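Local coordinates for putative uncharacterized protein (Trichoplax adhaerens, PDB 5OI9) that probably supports centriole assembly as the N-terminal domain of a STIL-family protein, a family whose members are linked to CEP85 binding, at residues Y232-N237 against I254-I259; T209-S214 against L243-D248. One frame throughout, in Å; residues are numbered along the deposited sequence.

Contact 1: Y232-N237 against I254-I259; sequences YVAINN and IPLVGI
Two neighbouring antiparallel strands meet around Val233, which faces two residues, Val257 and Gly258, in place of one, a beta bulge. Val233 O takes the N-H of Val257 at 2.9 Å, almost along the C=O axis and nearly straight (172°). Val233 N-H donates a hydrogen bond to Gly258 O at the same 2.9 Å from N to O, but approaches from above the carbonyl plane and at a more bent angle (155°). The kink puts Gly258 at phi 160°, where a CB would press on Val257 O, so glycine fits.

The packing is tightest beside the bulge. Val233 CG2, anti to its carbonyl carbon, lies 3.4 Å from Ile259 O, while CG1 meets Val257 CG2 with the two side chains crossing at about a right angle. On the other face Ile259 CG2 meets the Tyr232 ring obliquely, 3.7 Å from CD1, and Leu256 CD2 reaches Tyr232 CB; Tyr279 of helix 270-281 closes over this cluster. Small, buried Ala234 lets Ile254 CD1 come to 3.7 Å from its CB.

Toward Ile235 and Pro255, both partly exposed, contacts thin to Ile235 CG2 against Val257 CG1 (3.8 Å).

Beta-branched valine and isoleucine suit the extended backbone of a strand, and their apolar surfaces suit the largely buried setting. Two backbone bonds set the register, and apolar contacts do the rest, so the joint probably depends little on charge or pH.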
ATOM      1  N   TYR A 232       0.275 -16.389   9.841  1.00 11.00           N
ATOM      2  CA  TYR A 232      -1.031 -16.519  10.461  1.00 12.58           C
ATOM      3  C   TYR A 232      -0.926 -17.413  11.688  1.00 12.33           C
ATOM      4  O   TYR A 232       0.037 -18.168  11.856  1.00 12.08           O
ATOM      5  CB  TYR A 232      -2.055 -17.038   9.439  1.00 12.13           C
ATOM      6  CG  TYR A 232      -2.144 -16.105   8.251  1.00 10.61           C
ATOM      7  CD1 TYR A 232      -2.972 -14.992   8.281  1.00 12.65           C
ATOM      8  CD2 TYR A 232      -1.356 -16.304   7.124  1.00 13.83           C
ATOM      9  CE1 TYR A 232      -3.037 -14.117   7.211  1.00 13.66           C
ATOM     10  CE2 TYR A 232      -1.414 -15.436   6.047  1.00 12.74           C
ATOM     11  CZ  TYR A 232      -2.258 -14.344   6.096  1.00 17.80           C
ATOM     12  OH  TYR A 232      -2.321 -13.470   5.028  1.00 15.00           O
ATOM     13  N   VAL A 233      -1.919 -17.289  12.564  1.00 13.25           N
ATOM     14  CA  VAL A 233      -1.920 -17.958  13.859  1.00 13.29           C
ATOM     15  C   VAL A 233      -3.080 -18.940  13.886  1.00 10.57           C
ATOM     16  O   VAL A 233      -4.242 -18.548  13.722  1.00 10.69           O
ATOM     17  CB  VAL A 233      -2.026 -16.958  15.020  1.00 12.09           C
ATOM     18  CG1 VAL A 233      -2.041 -17.699  16.353  1.00 11.16           C
ATOM     19  CG2 VAL A 233      -0.882 -15.961  14.969  1.00 10.94           C
ATOM     20  N   ALA A 234      -2.763 -20.211  14.095  1.00 15.53           N
ATOM     21  CA  ALA A 234      -3.757 -21.251  14.281  1.00 14.82           C
ATOM     22  C   ALA A 234      -3.817 -21.618  15.762  1.00 16.22           C
ATOM     23  O   ALA A 234      -3.038 -21.127  16.584  1.00 18.32           O
ATOM     24  CB  ALA A 234      -3.431 -22.461  13.405  1.00 15.94           C
ATOM     25  N   ILE A 235      -4.754 -22.492  16.111  1.00 16.49           N
ATOM     26  CA  ILE A 235      -4.975 -22.874  17.501  1.00 29.53           C
ATOM     27  C   ILE A 235      -5.339 -24.352  17.543  1.00 25.36           C
ATOM     28  O   ILE A 235      -6.004 -24.863  16.635  1.00 34.03           O
ATOM     29  CB  ILE A 235      -6.061 -21.992  18.158  1.00 22.08           C
ATOM     30  CG1 ILE A 235      -6.145 -22.243  19.665  1.00 40.11           C
ATOM     31  CG2 ILE A 235      -7.416 -22.212  17.500  1.00 36.22           C
ATOM     32  CD1 ILE A 235      -7.009 -21.234  20.398  1.00 43.04           C
ATOM     33  N   ASN A 236      -4.882 -25.044  18.585  1.00 39.69           N
ATOM     34  CA  ASN A 236      -5.109 -26.474  18.742  1.00 38.07           C
ATOM     35  C   ASN A 236      -6.121 -26.735  19.856  1.00 45.74           C
ATOM     36  O   ASN A 236      -6.701 -25.812  20.437  1.00 43.81           O
ATOM     37  CB  ASN A 236      -3.791 -27.210  19.007  1.00 31.92           C
ATOM     38  CG  ASN A 236      -3.082 -26.727  20.263  1.00 31.36           C
ATOM     39  OD1 ASN A 236      -3.633 -25.963  21.057  1.00 38.90           O
ATOM     40  ND2 ASN A 236      -1.848 -27.180  20.448  1.00 34.51           N
ATOM     41  N   ASN A 237      -6.315 -28.022  20.162  1.00 56.49           N
ATOM     42  CA  ASN A 237      -7.327 -28.420  21.137  1.00 52.11           C
ATOM     43  C   ASN A 237      -7.025 -27.874  22.526  1.00 48.16           C
ATOM     44  O   ASN A 237      -7.951 -27.558  23.282  1.00 55.17           O
ATOM     45  CB  ASN A 237      -7.439 -29.943  21.175  1.00 51.39           C
ATOM     46  CG  ASN A 237      -7.690 -30.541  19.806  1.00 68.45           C
ATOM     47  OD1 ASN A 237      -8.622 -30.146  19.106  1.00 70.80           O
ATOM     48  ND2 ASN A 237      -6.848 -31.488  19.410  1.00 74.58           N
ATOM     49  N   ILE A 254      -7.446 -24.321   7.654  1.00 14.76           N
ATOM     50  CA  ILE A 254      -7.024 -24.471   9.052  1.00 13.56           C
ATOM     51  C   ILE A 254      -7.717 -23.403   9.896  1.00 14.84           C
ATOM     52  O   ILE A 254      -7.924 -22.276   9.410  1.00 10.49           O
ATOM     53  CB  ILE A 254      -5.494 -24.370   9.157  1.00 17.18           C
ATOM     54  CG1 ILE A 254      -4.986 -24.856  10.520  1.00 20.63           C
ATOM     55  CG2 ILE A 254      -5.005 -22.949   8.879  1.00 11.57           C
ATOM     56  CD1 ILE A 254      -3.476 -24.872  10.634  1.00 25.01           C
ATOM     57  N   PRO A 255      -8.141 -23.704  11.126  1.00 15.42           N
ATOM     58  CA  PRO A 255      -8.809 -22.680  11.949  1.00 16.30           C
ATOM     59  C   PRO A 255      -7.826 -21.602  12.385  1.00 14.74           C
ATOM     60  O   PRO A 255      -6.864 -21.875  13.107  1.00 17.36           O
ATOM     61  CB  PRO A 255      -9.344 -23.479  13.143  1.00 17.74           C
ATOM     62  CG  PRO A 255      -8.475 -24.694  13.205  1.00 16.83           C
ATOM     63  CD  PRO A 255      -8.154 -25.025  11.777  1.00 15.36           C
ATOM     64  N   LEU A 256      -8.080 -20.370  11.952  1.00 13.73           N
ATOM     65  CA  LEU A 256      -7.184 -19.248  12.195  1.00  9.33           C
ATOM     66  C   LEU A 256      -7.801 -18.282  13.197  1.00  9.89           C
ATOM     67  O   LEU A 256      -9.014 -18.053  13.189  1.00  9.81           O
ATOM     68  CB  LEU A 256      -6.862 -18.521  10.886  1.00 10.45           C
ATOM     69  CG  LEU A 256      -6.080 -19.338   9.855  1.00 10.51           C
ATOM     70  CD1 LEU A 256      -5.954 -18.588   8.540  1.00 14.96           C
ATOM     71  CD2 LEU A 256      -4.702 -19.699  10.405  1.00  8.47           C
ATOM     72  N   VAL A 257      -6.956 -17.714  14.058  1.00  8.45           N
ATOM     73  CA  VAL A 257      -7.392 -16.781  15.090  1.00  9.36           C
ATOM     74  C   VAL A 257      -6.665 -15.448  15.022  1.00 11.30           C
ATOM     75  O   VAL A 257      -6.900 -14.587  15.875  1.00  8.58           O
ATOM     76  CB  VAL A 257      -7.243 -17.391  16.498  1.00 14.16           C
ATOM     77  CG1 VAL A 257      -8.217 -18.547  16.685  1.00  8.73           C
ATOM     78  CG2 VAL A 257      -5.804 -17.846  16.724  1.00  7.69           C
ATOM     79  N   GLY A 258      -5.787 -15.251  14.048  1.00 12.74           N
ATOM     80  CA  GLY A 258      -5.065 -13.996  13.957  1.00 13.46           C
ATOM     81  C   GLY A 258      -3.816 -14.149  13.108  1.00 10.27           C
ATOM     82  O   GLY A 258      -3.737 -15.017  12.242  1.00 11.93           O
ATOM     83  N   ILE A 259      -2.847 -13.274  13.384  1.00  8.70           N
ATOM     84  CA  ILE A 259      -1.646 -13.135  12.570  1.00 12.41           C
ATOM     85  C   ILE A 259      -0.440 -12.933  13.477  1.00 10.16           C
ATOM     86  O   ILE A 259      -0.565 -12.602  14.657  1.00 10.10           O
ATOM     87  CB  ILE A 259      -1.744 -11.950  11.584  1.00  9.40           C
ATOM     88  CG1 ILE A 259      -1.900 -10.637  12.358  1.00 10.04           C
ATOM     89  CG2 ILE A 259      -2.894 -12.143  10.613  1.00  9.57           C
ATOM     90  CD1 ILE A 259      -1.923  -9.394  11.476  1.00 10.32           C
TER

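Contact 2: T209-S214 against L243-D248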
ATOM      1  N   THR A 209       7.142 -24.691  18.010  1.00 17.21           N
ATOM      2  CA  THR A 209       7.563 -25.234  16.727  1.00 21.09           C
ATOM      3  C   THR A 209       8.822 -24.513  16.241  1.00 18.24           C
ATOM      4  O   THR A 209       9.292 -23.540  16.840  1.00 16.32           O
ATOM      5  CB  THR A 209       6.442 -25.113  15.698  1.00 17.40           C
ATOM      6  OG1 THR A 209       6.122 -23.729  15.499  1.00 17.41           O
ATOM      7  CG2 THR A 209       5.200 -25.849  16.174  1.00 17.79           C
ATOM      8  N   ALA A 210       9.371 -25.000  15.125  1.00 14.73           N
ATOM      9  CA  ALA A 210      10.608 -24.429  14.600  1.00 24.06           C
ATOM     10  C   ALA A 210      10.425 -22.966  14.208  1.00 17.93           C
ATOM     11  O   ALA A 210      11.319 -22.141  14.427  1.00 20.45           O
ATOM     12  CB  ALA A 210      11.099 -25.246  13.406  1.00 21.77           C
ATOM     13  N   LEU A 211       9.270 -22.624  13.633  1.00 18.85           N
ATOM     14  CA  LEU A 211       9.007 -21.235  13.268  1.00 15.15           C
ATOM     15  C   LEU A 211       8.911 -20.350  14.506  1.00 17.86           C
ATOM     16  O   LEU A 211       9.487 -19.256  14.541  1.00 16.29           O
ATOM     17  CB  LEU A 211       7.727 -21.145  12.438  1.00 15.91           C
ATOM     18  CG  LEU A 211       7.268 -19.732  12.076  1.00 14.73           C
ATOM     19  CD1 LEU A 211       8.315 -19.028  11.226  1.00 14.06           C
ATOM     20  CD2 LEU A 211       5.926 -19.767  11.365  1.00 15.35           C
ATOM     21  N   ALA A 212       8.186 -20.807  15.530  1.00 12.69           N
ATOM     22  CA  ALA A 212       8.086 -20.043  16.771  1.00 15.57           C
ATOM     23  C   ALA A 212       9.446 -19.867  17.434  1.00 16.58           C
ATOM     24  O   ALA A 212       9.720 -18.816  18.025  1.00 15.65           O
ATOM     25  CB  ALA A 212       7.113 -20.724  17.733  1.00 17.08           C
ATOM     26  N   ARG A 213      10.313 -20.878  17.340  1.00 16.31           N
ATOM     27  CA  ARG A 213      11.625 -20.786  17.974  1.00 21.73           C
ATOM     28  C   ARG A 213      12.543 -19.825  17.227  1.00 18.06           C
ATOM     29  O   ARG A 213      13.350 -19.121  17.847  1.00 23.08           O
ATOM     30  CB  ARG A 213      12.262 -22.174  18.068  1.00 18.52           C
ATOM     31  CG  ARG A 213      11.944 -22.910  19.359  1.00 25.09           C
ATOM     32  CD  ARG A 213      12.554 -24.309  19.397  1.00 24.86           C
ATOM     33  NE  ARG A 213      11.667 -25.310  18.812  1.00 37.38           N
ATOM     34  CZ  ARG A 213      11.941 -26.013  17.720  1.00 26.67           C
ATOM     35  NH1 ARG A 213      13.094 -25.839  17.085  1.00 23.93           N
ATOM     36  NH2 ARG A 213      11.064 -26.898  17.266  1.00 22.94           N
ATOM     37  N   SER A 214      12.437 -19.780  15.897  1.00 20.47           N
ATOM     38  CA  SER A 214      13.288 -18.874  15.131  1.00 23.20           C
ATOM     39  C   SER A 214      12.837 -17.425  15.268  1.00 20.35           C
ATOM     40  O   SER A 214      13.663 -16.510  15.175  1.00 25.81           O
ATOM     41  CB  SER A 214      13.312 -19.290  13.659  1.00 24.32           C
ATOM     42  OG  SER A 214      12.023 -19.197  13.082  1.00 31.16           O
ATOM     43  N   LEU A 243       1.967 -21.055  15.006  1.00 16.75           N
ATOM     44  CA  LEU A 243       2.354 -20.086  13.990  1.00 15.29           C
ATOM     45  C   LEU A 243       2.486 -20.776  12.641  1.00 14.57           C
ATOM     46  O   LEU A 243       3.007 -21.891  12.547  1.00 12.34           O
ATOM     47  CB  LEU A 243       3.668 -19.399  14.364  1.00 14.56           C
ATOM     48  CG  LEU A 243       3.724 -18.721  15.737  1.00 15.54           C
ATOM     49  CD1 LEU A 243       4.938 -17.811  15.825  1.00 12.73           C
ATOM     50  CD2 LEU A 243       2.449 -17.948  16.034  1.00 12.91           C
ATOM     51  N   VAL A 244       2.008 -20.106  11.596  1.00 14.14           N
ATOM     52  CA  VAL A 244       1.936 -20.678  10.257  1.00 11.85           C
ATOM     53  C   VAL A 244       2.575 -19.714   9.269  1.00 15.23           C
ATOM     54  O   VAL A 244       2.389 -18.496   9.364  1.00 11.25           O
ATOM     55  CB  VAL A 244       0.476 -20.983   9.854  1.00 14.32           C
ATOM     56  CG1 VAL A 244       0.433 -21.734   8.540  1.00 12.30           C
ATOM     57  CG2 VAL A 244      -0.235 -21.779  10.944  1.00 15.58           C
ATOM     58  N   LEU A 245       3.330 -20.261   8.318  1.00 11.65           N
ATOM     59  CA  LEU A 245       3.891 -19.454   7.245  1.00 13.79           C
ATOM     60  C   LEU A 245       2.787 -18.953   6.320  1.00 16.83           C
ATOM     61  O   LEU A 245       1.748 -19.597   6.152  1.00 16.54           O
ATOM     62  CB  LEU A 245       4.910 -20.267   6.447  1.00 13.46           C
ATOM     63  CG  LEU A 245       6.148 -20.738   7.209  1.00 22.84           C
ATOM     64  CD1 LEU A 245       7.020 -21.613   6.324  1.00 24.56           C
ATOM     65  CD2 LEU A 245       6.930 -19.542   7.727  1.00 18.57           C
ATOM     66  N   ASP A 246       3.023 -17.789   5.703  1.00 12.87           N
ATOM     67  CA  ASP A 246       2.020 -17.213   4.812  1.00 14.07           C
ATOM     68  C   ASP A 246       1.879 -17.982   3.503  1.00 17.39           C
ATOM     69  O   ASP A 246       0.986 -17.664   2.712  1.00 17.05           O
ATOM     70  CB  ASP A 246       2.334 -15.738   4.525  1.00 15.20           C
ATOM     71  CG  ASP A 246       3.665 -15.533   3.805  1.00 18.92           C
ATOM     72  OD1 ASP A 246       4.340 -16.526   3.463  1.00 15.69           O
ATOM     73  OD2 ASP A 246       4.037 -14.357   3.581  1.00 13.76           O
ATOM     74  N   SER A 247       2.732 -18.981   3.263  1.00 13.87           N
ATOM     75  CA  SER A 247       2.693 -19.784   2.049  1.00 17.19           C
ATOM     76  C   SER A 247       2.166 -21.192   2.283  1.00 20.01           C
ATOM     77  O   SER A 247       2.108 -21.982   1.335  1.00 23.06           O
ATOM     78  CB  SER A 247       4.094 -19.863   1.432  1.00 22.67           C
ATOM     79  OG  SER A 247       4.996 -20.505   2.319  1.00 21.71           O
ATOM     80  N   ASP A 248       1.795 -21.531   3.510  1.00 16.27           N
ATOM     81  CA  ASP A 248       1.309 -22.871   3.822  1.00 16.21           C
ATOM     82  C   ASP A 248      -0.038 -23.105   3.149  1.00 20.58           C
ATOM     83  O   ASP A 248      -0.997 -22.378   3.436  1.00 16.62           O
ATOM     84  CB  ASP A 248       1.191 -23.036   5.334  1.00 16.32           C
ATOM     85  CG  ASP A 248       1.086 -24.488   5.769  1.00 21.50           C
ATOM     86  OD1 ASP A 248       0.449 -25.294   5.057  1.00 25.72           O
ATOM     87  OD2 ASP A 248       1.641 -24.823   6.836  1.00 21.89           O
TER
HETATM   88  O   HOH W   1       4.021 -22.417  16.684  1.00 11.52           O
HETATM   89  O   HOH W   2       4.759 -23.884  13.174  1.00 23.28           O
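Helix 210-214 runs almost perpendicular to strand 243-245, at 97° with the axes 8.3 Å apart, and the backbones come nearest at Ala212 and Leu243, whose CA atoms lie 6.4 Å apart. No direct hydrogen bond joins the two segments.

Leu211 does most of the touching. Its CG stands anti to the backbone N (chi1 175°), which sends the isobutyl group out from the helix onto the strand. There CD2 rests 3.8 Å from Leu243 CB, the two leucines crossing at about a right angle. Leu245 comes in obliquely from farther along the strand, its CD2 touching both methyls of Leu211 near the surface. Leu243 turns its CD1 to Ala212, 4.1 Å from that CB; alanine suits this spot because its single methyl lets the helix backbone sit close. Ile206 and Trp260 extend the apolar cluster.

Beside the leucines lies a polar bridge. Thr209, at the N-cap position, holds two waters with OG1, each 2.7 Å away. One accepts the N-H of Leu243 at 3.0 Å, and the other donates to Leu243 O. The two waters thus satisfy both backbone polar groups of this residue, which its position in the outermost strand would otherwise leave without a strand partner, and a hydroxyl at the helix start is well suited to hold them. Within the helix, Ser214 OG turns back onto Leu211 O.

A short helix set crosswise beside the edge strand of a mixed sheet, with leucines packing and waters bridging to the strand's outward N-H and C=O, closes the sheet's outer edge.

Both contacts belong to the same mixed sheet and lie on one side of the chain's centre, about 12 Å apart between centres. Contact 1 joins strand 229-235 to strand 256-264 inside the sheet, whereas contact 2 fastens helix 210-216 to the outermost strand, 241-245. Strand 229-235 links them, since Tyr232 O probably accepts a hydrogen bond from Val244 N and Val233 packs on Leu243. Burial dominates in each, but contact 2 reaches an exposed leucine at its margin. Their chemistry follows place: the interior pair bonds backbone to backbone, while at the sheet edge water and a threonine hydroxyl take the part of a missing strand.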